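Local coordinates for protein cysteine desulfurase (Fervidobacterium islandicum, PDB 6A6E) that catalyses the PLP-dependent removal of sulfur from cysteine and, as a SufS-type desulfurase, probably passes that sulfur on as a persulfide, at residues Ile97-Gly102 with Arg282-Thr287; Val77-Ala82 with Thr291-Leu296. All coordinates share one frame; numbering follows the deposited sequence.

Starting from the N terminus, the chain passes helices 12-20 and 47-59 before helix 70-90, which carries the first half of contact 2. Strand 97-100 follows directly and gives the first half of contact 1. The chain then builds the other six strands of the seven-stranded sheet before it returns. Segment 282-287 closes contact 1, and helix 290-306 closes contact 2 soon after. The loop of contact 1 therefore lies within that of contact 2. Contact 1 ties the sheet's outermost strand within this chain to the loop that leads to a PLP phosphate. Contact 2 packs two helices together. Their centres are 12 Å apart, and Tyr-79, Phe-99 and Glu-284 join them.

Contact 1: residues Ile97-Gly102 with Arg282-Thr287; sequences IIFTSG and RFEAGT. With PLP (pyridoxal-5'-phosphate), chain Q.
Phe-99 and Glu-284 meet where strand 97-100, outermost within this chain in the seven-stranded sheet, faces the loop that runs to a PLP phosphate site. This is the PLP-binding domain of a class-V aminotransferase family enzyme of fold type I. The main bond runs from Phe-99 N to Glu-284 OE2, at 2.9 Å and nearly straight (166°). The N-H meets OE2 on its anti side, tilted 29° from the carboxylate plane. Glu-284 CG lies beside its own backbone N, and the chain is extended beyond it (chi2 179°), which carries the carboxylate to the strand. OE2 also forms a salt bridge with Arg-83, and OE1 takes a hydrogen bond from Tyr-79. The buried carboxylate is thus held at both oxygens, and the arginine would favour its charged form. Next to it, Ile-98 packs obliquely on Phe-283. Its CD1 comes within 3.8 Å of Phe-283 CD2, and its CG2 lies 3.6 Å from Phe-283 O. Arg-282 CG lies over the centre of one face of the Phe-283 ring. A water bridges the two backbones, donating to Phe-99 O at 2.9 Å and to Phe-283 O at 2.7 Å. Further along, the loop enters a cofactor site completed by Ser-233, Gln-213, Thr-104 and His-235 of the second subunit, so the site is shared across the dimer. There Thr-287 grips one phosphate oxygen twice: Thr-287 N donates to PLP O3P at 2.9 Å, and Thr-287 OG1 donates to the same O3P at 2.7 Å.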
loop_
_atom_site.group_PDB
_atom_site.type_symbol
_atom_site.label_atom_id
_atom_site.label_comp_id
_atom_site.label_asym_id
_atom_site.label_seq_id
_atom_site.Cartn_x
_atom_site.Cartn_y
_atom_site.Cartn_z
ATOM N N ILE A 97 5.284 -9.983 -12.673
ATOM C CA ILE A 97 4.553 -8.849 -12.141
ATOM C C ILE A 97 4.343 -9.020 -10.622
ATOM O O ILE A 97 3.701 -9.998 -10.158
ATOM C CB ILE A 97 3.232 -8.765 -12.829
ATOM C CG1 ILE A 97 3.431 -8.541 -14.350
ATOM C CG2 ILE A 97 2.370 -7.622 -12.312
ATOM C CD1 ILE A 97 4.264 -7.314 -14.749
ATOM N N ILE A 98 4.894 -8.068 -9.867
ATOM C CA ILE A 98 4.721 -7.980 -8.446
ATOM C C ILE A 98 3.937 -6.743 -8.092
ATOM O O ILE A 98 4.273 -5.670 -8.558
ATOM C CB ILE A 98 6.086 -7.924 -7.804
ATOM C CG1 ILE A 98 6.832 -9.213 -8.261
ATOM C CG2 ILE A 98 5.962 -7.855 -6.304
ATOM C CD1 ILE A 98 8.298 -9.001 -8.175
ATOM N N PHE A 99 2.856 -6.912 -7.331
ATOM C CA PHE A 99 2.077 -5.764 -6.834
ATOM C C PHE A 99 2.769 -5.178 -5.592
ATOM O O PHE A 99 3.293 -5.909 -4.719
ATOM C CB PHE A 99 0.605 -6.103 -6.560
ATOM C CG PHE A 99 -0.205 -6.326 -7.786
ATOM C CD1 PHE A 99 -0.411 -5.302 -8.689
ATOM C CD2 PHE A 99 -0.812 -7.555 -8.024
ATOM C CE1 PHE A 99 -1.210 -5.474 -9.786
ATOM C CE2 PHE A 99 -1.563 -7.767 -9.152
ATOM C CZ PHE A 99 -1.768 -6.718 -10.041
ATOM N N THR A 100 2.923 -3.851 -5.622
ATOM C CA THR A 100 3.444 -3.064 -4.524
ATOM C C THR A 100 2.490 -1.924 -4.126
ATOM O O THR A 100 1.343 -1.817 -4.644
ATOM C CB THR A 100 4.773 -2.433 -4.970
ATOM O OG1 THR A 100 4.507 -1.460 -5.984
ATOM C CG2 THR A 100 5.758 -3.541 -5.560
ATOM N N SER A 101 2.948 -1.048 -3.234
ATOM C CA SER A 101 2.180 0.154 -2.823
ATOM C C SER A 101 2.387 1.326 -3.780
ATOM O O SER A 101 1.637 2.316 -3.707
ATOM C CB SER A 101 2.523 0.544 -1.412
ATOM O OG SER A 101 3.851 1.051 -1.348
ATOM N N GLY A 102 3.367 1.219 -4.698
ATOM C CA GLY A 102 3.687 2.354 -5.609
ATOM C C GLY A 102 5.083 2.326 -6.195
ATOM O O GLY A 102 5.923 1.447 -5.840
ATOM N N ARG A 282 6.563 -14.944 -3.792
ATOM C CA ARG A 282 7.781 -14.628 -3.051
ATOM C C ARG A 282 7.980 -13.170 -2.648
ATOM O O ARG A 282 8.631 -12.886 -1.601
ATOM C CB ARG A 282 8.988 -15.080 -3.878
ATOM C CG ARG A 282 10.327 -14.794 -3.265
ATOM C CD ARG A 282 11.460 -15.331 -4.170
ATOM N NE ARG A 282 11.263 -16.747 -4.256
ATOM C CZ ARG A 282 11.900 -17.571 -5.075
ATOM N NH1 ARG A 282 12.837 -17.135 -5.935
ATOM N NH2 ARG A 282 11.561 -18.852 -5.022
ATOM N N PHE A 283 7.495 -12.246 -3.483
ATOM C CA PHE A 283 7.732 -10.834 -3.284
ATOM C C PHE A 283 6.492 -10.047 -2.861
ATOM O O PHE A 283 6.529 -8.815 -2.869
ATOM C CB PHE A 283 8.360 -10.211 -4.531
ATOM C CG PHE A 283 9.665 -10.852 -4.900
ATOM C CD1 PHE A 283 10.744 -10.682 -4.095
ATOM C CD2 PHE A 283 9.765 -11.708 -5.970
ATOM C CE1 PHE A 283 11.940 -11.276 -4.368
ATOM C CE2 PHE A 283 10.976 -12.327 -6.271
ATOM C CZ PHE A 283 12.073 -12.113 -5.457
ATOM N N GLU A 284 5.451 -10.774 -2.459
ATOM C CA GLU A 284 4.223 -10.221 -1.843
ATOM C C GLU A 284 3.999 -10.683 -0.400
ATOM O O GLU A 284 3.525 -11.750 -0.177
ATOM C CB GLU A 284 3.001 -10.539 -2.726
ATOM C CG GLU A 284 3.101 -9.778 -4.069
ATOM C CD GLU A 284 1.974 -10.005 -5.093
ATOM O OE1 GLU A 284 0.928 -10.649 -4.774
ATOM O OE2 GLU A 284 2.108 -9.439 -6.210
ATOM N N ALA A 285 4.422 -9.861 0.551
ATOM C CA ALA A 285 4.350 -10.150 1.957
ATOM C C ALA A 285 3.074 -9.620 2.573
ATOM O O ALA A 285 2.796 -8.433 2.490
ATOM C CB ALA A 285 5.585 -9.600 2.669
ATOM N N GLY A 286 2.296 -10.518 3.159
ATOM C CA GLY A 286 1.030 -10.182 3.806
ATOM C C GLY A 286 -0.076 -9.793 2.810
ATOM O O GLY A 286 0.023 -9.950 1.610
ATOM N N THR A 287 -1.149 -9.292 3.323
ATOM C CA THR A 287 -2.294 -8.947 2.464
ATOM C C THR A 287 -1.943 -7.719 1.596
ATOM O O THR A 287 -1.595 -6.624 2.102
ATOM C CB THR A 287 -3.545 -8.667 3.334
ATOM O OG1 THR A 287 -3.761 -9.750 4.246
ATOM C CG2 THR A 287 -4.762 -8.496 2.439
HETATM N N1 PLP Q . -0.763 -10.428 12.674
HETATM C C2 PLP Q . -1.899 -11.016 13.042
HETATM C C2A PLP Q . -2.111 -11.478 14.434
HETATM C C3 PLP Q . -3.017 -11.098 12.062
HETATM O O3 PLP Q . -4.227 -11.597 12.417
HETATM C C4 PLP Q . -2.768 -10.564 10.715
HETATM C C4A PLP Q . -3.825 -10.587 9.729
HETATM C C5 PLP Q . -1.402 -10.035 10.403
HETATM C C6 PLP Q . -0.471 -10.006 11.434
HETATM C C5A PLP Q . -1.052 -9.553 9.002
HETATM O O4P PLP Q . -1.871 -8.550 8.445
HETATM P P PLP Q . -1.803 -8.058 6.881
HETATM O O1P PLP Q . -0.469 -7.393 6.831
HETATM O O2P PLP Q . -2.975 -7.117 6.823
HETATM O O3P PLP Q . -1.936 -9.373 6.137
HETATM O O HOH W 1 5.303 -6.382 -2.708
#

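Contact 2: residues Val77-Ala82 with Thr291-Leu296; sequences VAYEQA and TGAVGL
Tyr-79 on helix 70-90 reaches across to Ala-293 on helix 290-306 in a close helix-helix packing. From CB, CG is anti to the backbone N (chi1 -175°), and this turns the ring across the second helix, with CD1 and CE1 on the side of Ala-293. These two atoms do the touching: Tyr-79 CE1 lies 3.6 Å from Ala-293 CB, which approaches the ring obliquely. At the tip, Tyr-79 OH, hydrogen-bonded to Glu-284 OE1, lies 3.5 Å from Phe-99 CD2. One turn on, Ala-82 points at the second helix, and its CB comes within 3.3 Å of Ala-293 O, a tight contact. Ala-82 CB also lies 3.9 Å from Val-294 CA. Val-294 puts CG2 beside its own backbone N, where it meets Ala-78 CB at 4.0 Å and the Ala-78 carbonyl. With alanines facing the partner, the axes of the two segments approach to 8.3 Å. Their N-to-C directions differ by 51°. No hydrogen bond crosses between the segments; methyl groups meet a methyl, an aromatic ring and backbone carbonyls. Helix 47-59 lies against both partners, its Phe-56 touching Ala-78 and Thr-291. Thr-291 N is hydrogen-bonded to Thr-241 OG1 of the second subunit, and strand 97-100 brings the Phe-99 ring against Tyr-79.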
loop_
_atom_site.group_PDB
_atom_site.type_symbol
_atom_site.label_atom_id
_atom_site.label_comp_id
_atom_site.label_asym_id
_atom_site.label_seq_id
_atom_site.Cartn_x
_atom_site.Cartn_y
_atom_site.Cartn_z
ATOM N N VAL A 77 -9.398 -15.383 -7.578
ATOM C CA VAL A 77 -9.468 -15.388 -9.062
ATOM C C VAL A 77 -9.392 -13.961 -9.632
ATOM O O VAL A 77 -8.620 -13.689 -10.542
ATOM C CB VAL A 77 -10.757 -16.132 -9.511
ATOM C CG1 VAL A 77 -11.077 -15.938 -10.964
ATOM C CG2 VAL A 77 -10.652 -17.632 -9.208
ATOM N N ALA A 78 -10.112 -13.032 -9.037
ATOM C CA ALA A 78 -10.115 -11.661 -9.560
ATOM C C ALA A 78 -8.739 -11.051 -9.432
ATOM O O ALA A 78 -8.280 -10.369 -10.363
ATOM C CB ALA A 78 -11.192 -10.801 -8.885
ATOM N N TYR A 79 -8.070 -11.276 -8.299
ATOM C CA TYR A 79 -6.714 -10.747 -8.080
ATOM C C TYR A 79 -5.703 -11.301 -9.082
ATOM O O TYR A 79 -4.905 -10.564 -9.672
ATOM C CB TYR A 79 -6.260 -11.033 -6.644
ATOM C CG TYR A 79 -4.947 -10.457 -6.217
ATOM C CD1 TYR A 79 -4.811 -9.104 -5.831
ATOM C CD2 TYR A 79 -3.808 -11.287 -6.099
ATOM C CE1 TYR A 79 -3.569 -8.615 -5.391
ATOM C CE2 TYR A 79 -2.582 -10.799 -5.645
ATOM C CZ TYR A 79 -2.463 -9.452 -5.323
ATOM O OH TYR A 79 -1.216 -9.055 -4.895
ATOM N N GLU A 80 -5.657 -12.615 -9.239
ATOM C CA GLU A 80 -4.743 -13.187 -10.254
ATOM C C GLU A 80 -5.116 -12.765 -11.701
ATOM O O GLU A 80 -4.240 -12.588 -12.489
ATOM C CB GLU A 80 -4.740 -14.697 -10.190
ATOM C CG GLU A 80 -4.109 -15.363 -8.926
ATOM C CD GLU A 80 -3.502 -14.527 -7.744
ATOM O OE1 GLU A 80 -2.235 -14.068 -7.724
ATOM O OE2 GLU A 80 -4.306 -14.509 -6.714
ATOM N N GLN A 81 -6.406 -12.596 -12.017
ATOM C CA GLN A 81 -6.826 -12.037 -13.314
ATOM C C GLN A 81 -6.243 -10.630 -13.480
ATOM O O GLN A 81 -5.763 -10.297 -14.561
ATOM C CB GLN A 81 -8.332 -12.026 -13.501
ATOM C CG GLN A 81 -8.874 -13.467 -13.722
ATOM C CD GLN A 81 -10.403 -13.540 -13.802
ATOM O OE1 GLN A 81 -11.114 -12.688 -13.269
ATOM N NE2 GLN A 81 -10.908 -14.564 -14.465
ATOM N N ALA A 82 -6.230 -9.824 -12.401
ATOM C CA ALA A 82 -5.653 -8.491 -12.501
ATOM C C ALA A 82 -4.149 -8.546 -12.819
ATOM O O ALA A 82 -3.678 -7.744 -13.635
ATOM C CB ALA A 82 -5.924 -7.688 -11.257
ATOM N N THR A 291 -8.094 -4.921 -3.599
ATOM C CA THR A 291 -9.034 -4.241 -4.414
ATOM C C THR A 291 -8.355 -3.213 -5.320
ATOM O O THR A 291 -8.879 -2.866 -6.411
ATOM C CB THR A 291 -10.095 -3.557 -3.519
ATOM O OG1 THR A 291 -10.739 -4.578 -2.725
ATOM C CG2 THR A 291 -11.082 -2.794 -4.401
ATOM N N GLY A 292 -7.206 -2.689 -4.898
ATOM C CA GLY A 292 -6.421 -1.738 -5.725
ATOM C C GLY A 292 -5.868 -2.425 -6.970
ATOM O O GLY A 292 -5.903 -1.872 -8.081
ATOM N N ALA A 293 -5.382 -3.640 -6.769
ATOM C CA ALA A 293 -4.921 -4.472 -7.881
ATOM C C ALA A 293 -6.084 -4.769 -8.895
ATOM O O ALA A 293 -5.953 -4.561 -10.075
ATOM C CB ALA A 293 -4.352 -5.737 -7.354
ATOM N N VAL A 294 -7.209 -5.233 -8.388
ATOM C CA VAL A 294 -8.386 -5.517 -9.199
ATOM C C VAL A 294 -8.830 -4.240 -9.927
ATOM O O VAL A 294 -9.124 -4.268 -11.110
ATOM C CB VAL A 294 -9.543 -6.087 -8.342
ATOM C CG1 VAL A 294 -10.853 -6.204 -9.132
ATOM C CG2 VAL A 294 -9.196 -7.457 -7.859
ATOM N N GLY A 295 -8.873 -3.128 -9.205
ATOM C CA GLY A 295 -9.161 -1.812 -9.790
ATOM C C GLY A 295 -8.199 -1.391 -10.860
ATOM O O GLY A 295 -8.606 -0.860 -11.905
ATOM N N LEU A 296 -6.923 -1.598 -10.641
ATOM C CA LEU A 296 -5.937 -1.323 -11.652
ATOM C C LEU A 296 -6.197 -2.127 -12.942
ATOM O O LEU A 296 -6.049 -1.625 -14.059
ATOM C CB LEU A 296 -4.518 -1.543 -11.152
ATOM C CG LEU A 296 -3.371 -1.283 -12.133
ATOM C CD1 LEU A 296 -3.387 0.171 -12.564
ATOM C CD2 LEU A 296 -2.050 -1.594 -11.523
#